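PDB 3CCY: putative TetR-family transcriptional regulator from Bordetella parapertussis 12822, which probably binds cis-regulatory DNA through an N-terminal helix-turn-helix and regulates transcription, most likely as a repressor. Local coordinates for the interface of chains A and B. Coordinates in Å, arbitrary orientation; residue numbers count along the deposited sequence, not the author numbering. Chains: chain A/B, Putative TetR-family transcriptional regulator.

The interface of chains A and B. Residues chain A 173, 179-180, 185, 188; chain B 154-155, 158.
B:Val158, on helix 153-168 of its chain, sets its two methyls among A:Leu185, A:Trp173 and A:Val180, a compact example of how one helix of a two-fold dimer keys into its partner. The two methyls divide the work. CG1 of B:Val158, anti to the backbone N (chi1 178°), points at the side chain of A:Leu185 and meets CD1 of A:Leu185 at 3.6 Å. CG1 of B:Val158 also lies 4.1 Å from CH2 of A:Trp173, a carbon on the six-membered ring of the indole, and the two side chains run roughly perpendicular. CG2 of B:Val158 turns instead to CG2 of A:Val180, at 3.9 Å. That A:Val180 methyl is shared, because CG2 of A:Val180 also sits 3.8 Å from the methyl CG2 of B:Thr154, one turn earlier on the helix; here the side chains pass each other antiparallel.

Beyond B:Thr154 the fit slackens. A:Ser179 brings its CB only to 4.2 Å from CG2 of B:Thr154, little more than a grazing touch. The other margin holds a second close contact. A:Arg188, on helix 182-195, has CG anti to the backbone N (chi1 -171°), with the chain then bent at chi2 (71°), which carries the guanidinium over B:Leu155. CD1 of B:Leu155 is 3.6 Å from NH1 of A:Arg188. This methyl lies over one guanidinium face, displaced toward the rim, and CB of B:Leu155 rests near NH2. The flat face thus packs on the leucine by van der Waals contact, while its N-H groups point outward round the rim. With its symmetry twin, the patch probably helps join the C-terminal domains, through which TetR-family repressors typically dimerise, and so may set the spacing of the two DNA-binding heads.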
loop_
_atom_site.group_PDB
_atom_site.type_symbol
_atom_site.label_atom_id
_atom_site.label_comp_id
_atom_site.label_asym_id
_atom_site.label_seq_id
_atom_site.Cartn_x
_atom_site.Cartn_y
_atom_site.Cartn_z
ATOM N N TRP A 173 3.688 1.835 -8.182
ATOM C CA TRP A 173 3.520 1.578 -9.634
ATOM C C TRP A 173 3.518 2.840 -10.500
ATOM O O TRP A 173 3.901 2.803 -11.688
ATOM C CB TRP A 173 2.218 0.795 -9.887
ATOM C CG TRP A 173 0.898 1.531 -9.540
ATOM C CD1 TRP A 173 0.182 1.469 -8.349
ATOM C CD2 TRP A 173 0.138 2.373 -10.414
ATOM N NE1 TRP A 173 -0.961 2.251 -8.440
ATOM C CE2 TRP A 173 -1.019 2.796 -9.700
ATOM C CE3 TRP A 173 0.321 2.817 -11.749
ATOM C CZ2 TRP A 173 -1.962 3.646 -10.259
ATOM C CZ3 TRP A 173 -0.629 3.666 -12.299
ATOM C CH2 TRP A 173 -1.763 4.058 -11.550
ATOM N N SER A 179 2.981 9.186 -19.099
ATOM C CA SER A 179 1.856 9.497 -19.990
ATOM C C SER A 179 0.679 10.169 -19.281
ATOM O O SER A 179 0.188 11.258 -19.724
ATOM C CB SER A 179 1.378 8.191 -20.609
ATOM O OG SER A 179 2.319 7.822 -21.572
ATOM N N VAL A 180 0.293 9.571 -18.144
ATOM C CA VAL A 180 -0.798 10.022 -17.295
ATOM C C VAL A 180 -0.319 11.003 -16.190
ATOM O O VAL A 180 0.451 10.623 -15.307
ATOM C CB VAL A 180 -1.513 8.808 -16.622
ATOM C CG1 VAL A 180 -2.806 9.284 -15.868
ATOM C CG2 VAL A 180 -1.847 7.751 -17.684
ATOM N N LEU A 185 -4.620 11.408 -13.391
ATOM C CA LEU A 185 -4.790 10.229 -12.533
ATOM C C LEU A 185 -5.884 10.507 -11.471
ATOM O O LEU A 185 -6.721 9.629 -11.160
ATOM C CB LEU A 185 -3.447 9.813 -11.892
ATOM C CG LEU A 185 -3.539 8.674 -10.878
ATOM C CD1 LEU A 185 -4.029 7.403 -11.577
ATOM C CD2 LEU A 185 -2.149 8.401 -10.213
ATOM N N ARG A 188 -9.414 10.485 -13.062
ATOM C CA ARG A 188 -9.717 9.072 -13.280
ATOM C C ARG A 188 -10.109 8.351 -11.981
ATOM O O ARG A 188 -11.105 7.637 -11.954
ATOM C CB ARG A 188 -8.491 8.350 -13.828
ATOM C CG ARG A 188 -8.797 6.874 -14.304
ATOM C CD ARG A 188 -9.612 6.939 -15.550
ATOM N NE ARG A 188 -9.724 5.661 -16.258
ATOM C CZ ARG A 188 -10.255 5.557 -17.472
ATOM N NH1 ARG A 188 -10.685 6.652 -18.085
ATOM N NH2 ARG A 188 -10.366 4.387 -18.061
ATOM N N THR B 154 -2.985 1.945 -21.871
ATOM C CA THR B 154 -2.465 2.821 -20.828
ATOM C C THR B 154 -3.430 2.942 -19.674
ATOM O O THR B 154 -3.063 2.697 -18.535
ATOM C CB THR B 154 -2.130 4.209 -21.392
ATOM O OG1 THR B 154 -1.181 4.055 -22.448
ATOM C CG2 THR B 154 -1.500 5.091 -20.317
ATOM N N LEU B 155 -4.670 3.311 -19.983
ATOM C CA LEU B 155 -5.692 3.491 -18.987
ATOM C C LEU B 155 -6.181 2.169 -18.423
ATOM O O LEU B 155 -6.564 2.123 -17.271
ATOM C CB LEU B 155 -6.849 4.342 -19.544
ATOM C CG LEU B 155 -6.545 5.805 -19.954
ATOM C CD1 LEU B 155 -7.831 6.608 -20.222
ATOM C CD2 LEU B 155 -5.763 6.494 -18.827
ATOM N N VAL B 158 -3.684 1.688 -15.637
ATOM C CA VAL B 158 -4.144 2.604 -14.567
ATOM C C VAL B 158 -5.361 2.045 -13.820
ATOM O O VAL B 158 -5.333 1.981 -12.602
ATOM C CB VAL B 158 -4.446 4.056 -15.073
ATOM C CG1 VAL B 158 -4.952 4.908 -13.935
ATOM C CG2 VAL B 158 -3.163 4.679 -15.629
#